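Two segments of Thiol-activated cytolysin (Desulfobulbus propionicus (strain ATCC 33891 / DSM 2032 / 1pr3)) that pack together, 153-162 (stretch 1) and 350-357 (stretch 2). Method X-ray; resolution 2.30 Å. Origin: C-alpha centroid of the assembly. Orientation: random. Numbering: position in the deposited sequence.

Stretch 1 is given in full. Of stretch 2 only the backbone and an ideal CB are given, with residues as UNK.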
# COMPACT_ATOMS: atom_id res chain seq x y z
N VAL A 153 18.76 -7.39 -2.54
CA VAL A 153 19.15 -8.03 -3.79
C VAL A 153 18.42 -9.37 -3.89
O VAL A 153 18.52 -10.21 -2.98
CB VAL A 153 20.68 -8.21 -3.96
CG1 VAL A 153 21.45 -6.93 -3.52
CG2 VAL A 153 21.24 -9.33 -3.16
N TYR A 154 17.69 -9.55 -4.98
CA TYR A 154 16.91 -10.75 -5.19
C TYR A 154 17.77 -11.85 -5.76
O TYR A 154 17.63 -12.99 -5.35
CB TYR A 154 15.75 -10.46 -6.14
CG TYR A 154 14.82 -11.66 -6.47
CD1 TYR A 154 14.00 -12.27 -5.49
CD2 TYR A 154 14.75 -12.15 -7.77
CE1 TYR A 154 13.18 -13.36 -5.81
CE2 TYR A 154 13.91 -13.20 -8.10
CZ TYR A 154 13.13 -13.79 -7.12
OH TYR A 154 12.31 -14.85 -7.46
N ASP A 155 18.64 -11.54 -6.72
CA ASP A 155 19.49 -12.57 -7.33
C ASP A 155 20.74 -11.92 -7.92
O ASP A 155 20.94 -10.70 -7.84
CB ASP A 155 18.72 -13.38 -8.40
CG ASP A 155 18.16 -12.51 -9.54
OD1 ASP A 155 18.40 -11.27 -9.50
OD2 ASP A 155 17.45 -13.07 -10.43
N GLU A 156 21.59 -12.76 -8.53
CA GLU A 156 22.88 -12.28 -9.01
C GLU A 156 22.70 -11.16 -10.04
O GLU A 156 23.60 -10.32 -10.19
CB GLU A 156 23.69 -13.43 -9.61
CG GLU A 156 24.19 -14.48 -8.61
CD GLU A 156 23.23 -15.68 -8.48
OE1 GLU A 156 22.04 -15.57 -8.94
OE2 GLU A 156 23.65 -16.73 -7.90
N ASN A 157 21.56 -11.12 -10.74
CA ASN A 157 21.46 -10.15 -11.83
C ASN A 157 21.05 -8.78 -11.33
O ASN A 157 21.42 -7.77 -11.92
CB ASN A 157 20.46 -10.61 -12.89
CG ASN A 157 21.06 -11.64 -13.85
OD1 ASN A 157 22.17 -11.46 -14.40
ND2 ASN A 157 20.34 -12.73 -14.03
N GLU A 158 20.26 -8.73 -10.27
CA GLU A 158 19.96 -7.45 -9.68
C GLU A 158 21.23 -6.89 -9.08
O GLU A 158 21.47 -5.69 -9.16
CB GLU A 158 18.86 -7.55 -8.60
CG GLU A 158 18.13 -6.17 -8.38
CD GLU A 158 17.34 -6.03 -7.07
OE1 GLU A 158 17.02 -7.06 -6.43
OE2 GLU A 158 17.04 -4.86 -6.67
N LEU A 159 22.06 -7.77 -8.51
CA LEU A 159 23.34 -7.37 -7.93
C LEU A 159 24.22 -6.75 -8.99
O LEU A 159 24.68 -5.62 -8.82
CB LEU A 159 24.05 -8.58 -7.32
CG LEU A 159 25.02 -8.26 -6.18
CD1 LEU A 159 25.23 -9.33 -5.16
CD2 LEU A 159 26.39 -7.94 -6.79
N MSE A 160 24.44 -7.44 -10.09
CA MSE A 160 25.37 -6.94 -11.09
C MSE A 160 24.88 -5.62 -11.60
O MSE A 160 25.64 -4.70 -11.77
CB MSE A 160 25.53 -7.91 -12.23
CG MSE A 160 26.56 -9.01 -11.96
SE MSE A 160 26.19 -10.55 -13.14
CE MSE A 160 26.25 -9.64 -14.84
N LEU A 161 23.58 -5.49 -11.81
CA LEU A 161 23.08 -4.28 -12.44
C LEU A 161 23.07 -3.05 -11.52
O LEU A 161 23.18 -1.92 -11.99
CB LEU A 161 21.67 -4.54 -12.95
CG LEU A 161 21.14 -3.47 -13.88
CD1 LEU A 161 22.06 -3.28 -15.08
CD2 LEU A 161 19.71 -3.86 -14.34
N LYS A 162 22.87 -3.24 -10.23
CA LYS A 162 22.78 -2.11 -9.34
C LYS A 162 24.15 -1.67 -8.87
O LYS A 162 24.39 -0.48 -8.73
CB LYS A 162 21.90 -2.49 -8.16
CG LYS A 162 20.42 -2.46 -8.51
CD LYS A 162 19.55 -2.49 -7.24
CE LYS A 162 18.11 -2.07 -7.51
NZ LYS A 162 17.33 -2.23 -6.26
N UNK A 350 22.69 -0.51 -21.54
CA UNK A 350 21.56 -0.49 -20.62
C UNK A 350 21.26 -1.92 -20.20
O UNK A 350 21.39 -2.85 -21.00
CB UNK A 350 20.33 0.17 -21.26
N UNK A 351 20.85 -2.09 -18.96
CA UNK A 351 20.42 -3.38 -18.49
C UNK A 351 19.04 -3.32 -17.87
O UNK A 351 18.65 -2.31 -17.28
CB UNK A 351 21.43 -3.94 -17.48
N UNK A 352 18.32 -4.43 -17.98
CA UNK A 352 17.04 -4.60 -17.31
C UNK A 352 17.02 -5.97 -16.65
O UNK A 352 17.57 -6.93 -17.20
CB UNK A 352 15.87 -4.44 -18.29
N UNK A 353 16.36 -6.07 -15.50
CA UNK A 353 16.23 -7.36 -14.83
C UNK A 353 14.97 -7.31 -13.96
O UNK A 353 14.65 -6.28 -13.38
CB UNK A 353 17.47 -7.68 -14.00
N UNK A 354 14.25 -8.42 -13.88
CA UNK A 354 13.02 -8.50 -13.12
C UNK A 354 13.28 -9.20 -11.80
O UNK A 354 14.24 -9.95 -11.64
CB UNK A 354 11.93 -9.23 -13.91
N UNK A 355 12.44 -8.89 -10.83
CA UNK A 355 12.56 -9.45 -9.50
C UNK A 355 11.19 -9.40 -8.84
O UNK A 355 10.28 -8.70 -9.29
CB UNK A 355 13.61 -8.70 -8.67
N UNK A 356 11.06 -10.18 -7.77
CA UNK A 356 9.86 -10.21 -6.94
C UNK A 356 10.12 -9.43 -5.65
O UNK A 356 10.88 -9.88 -4.79
CB UNK A 356 9.45 -11.65 -6.63
N UNK A 357 9.50 -8.27 -5.49
CA UNK A 357 9.64 -7.51 -4.25
C UNK A 357 8.59 -8.05 -3.29
O UNK A 357 7.42 -8.15 -3.66
CB UNK A 357 9.48 -6.01 -4.48

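Stretch 2 is an extended strand crossed by the helix 156-162 at 139° between their N-to-C directions, with axes 8.3 Å apart at closest approach, so the choice of side chain matters most where CA-to-CB points at the helix or at the loop before it.

Position 350 points away from stretch 1, and nothing of that stretch lies within 5.5 Å of its ideal CB. The contact therefore sets no requirement, and almost any strand-compatible residue would do. The deposited residue is His350.

Position 351 is the strictest. Its CB direction runs toward the helix, and an ideal CB would sit 2.6 Å from Leu161 CD1, a clash. The backbone angles, -127/150, are ordinary for a strand and open to any residue, so the demand comes from packing alone. Only glycine fits this arrangement, and Gly351 is found. With no side chain in the way, Leu161 settles against the bare backbone, its CD2 3.5 Å from Gly351 O.

Position 352 points away again, into space that stretch 1 leaves empty; a beta-branched or polar residue would suit the strand. It is Thr352.

Position 353 turns toward the helix with more room: its ideal CB lies 4.3 Å from Asn157 CB and 4.4 Å from Leu161 CD2. A small or medium side chain is called for. Valine could fill the apolar part, while serine or threonine could also reach toward the carboxylate of Asp155, which caps the helix by accepting from Glu158 N and, weakly, from Asn157 N. Thr353 serves both surroundings. In the t rotamer, its CG2 packs 3.8 Å from Leu161 CD2 and 4.0 Å from Glu158 CA. Its OG1 approaches Asn157 CB at 3.5 Å and donates to a water, 2.7 Å from OG1, that in turn donates to Asp155 OD1 at 2.6 Å and to the backbone O of position 354 at 2.8 Å. The N-cap is thus tied to the strand through water, with no direct hydrogen bond between the stretches.

Position 354 points away, so polar or charged residues are acceptable. Glu354 contributes its carbonyl to that water.

Position 355 points sideways, its ideal CB 3.7 Å from Tyr154 CD2 and 4.4 Å from Glu158 OE1. A long side chain could pass the tyrosine and run beside Glu158 and Lys162; an aromatic, a long aliphatic or a basic residue are all plausible. Tyr355, chi1 p, packs its CB 3.7 Å from Tyr154 CD2. Glu158 OE2, held by a salt bridge to Lys162, lies over one face of its ring, 4.1 Å from Tyr355 CZ. A second water joins Tyr355 OH, at 2.4 Å, to Lys162 NZ, at 2.9 Å.

Position 356 is also sideways, its ideal CB 4.2 Å from Tyr154 CE1. Valine, isoleucine or threonine would cover that ring. Val356 does so, with CG2 4.2 Å from Tyr154 CZ.

Position 357 points away and is unconstrained by stretch 1; the residue is Ala357.

Stretch 2, residues 350-357: HGTTEYVA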
# COMPACT_ATOMS: atom_id res chain seq x y z
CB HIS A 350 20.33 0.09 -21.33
CG HIS A 350 19.51 1.02 -20.50
ND1 HIS A 350 20.02 2.18 -19.95
CD2 HIS A 350 18.19 0.98 -20.16
CE1 HIS A 350 19.06 2.81 -19.28
NE2 HIS A 350 17.94 2.10 -19.40
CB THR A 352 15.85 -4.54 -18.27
OG1 THR A 352 15.66 -3.20 -18.73
CG2 THR A 352 14.55 -5.05 -17.59
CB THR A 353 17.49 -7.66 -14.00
OG1 THR A 353 17.43 -8.99 -13.46
CG2 THR A 353 17.61 -6.63 -12.87
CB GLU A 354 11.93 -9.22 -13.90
CG GLU A 354 11.66 -8.56 -15.24
CD GLU A 354 10.69 -9.32 -16.13
OE1 GLU A 354 10.47 -10.52 -15.86
OE2 GLU A 354 10.17 -8.72 -17.11
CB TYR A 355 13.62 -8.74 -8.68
CG TYR A 355 13.40 -7.27 -8.43
CD1 TYR A 355 13.82 -6.32 -9.34
CD2 TYR A 355 12.86 -6.84 -7.24
CE1 TYR A 355 13.66 -4.95 -9.07
CE2 TYR A 355 12.70 -5.51 -6.96
CZ TYR A 355 13.09 -4.56 -7.89
OH TYR A 355 12.90 -3.23 -7.61
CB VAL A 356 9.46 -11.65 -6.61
CG1 VAL A 356 8.20 -11.63 -5.81
CG2 VAL A 356 9.27 -12.44 -7.87
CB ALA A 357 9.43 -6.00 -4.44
O HOH W 1 16.91 -9.78 -10.98
O HOH W 2 14.77 -1.70 -7.51
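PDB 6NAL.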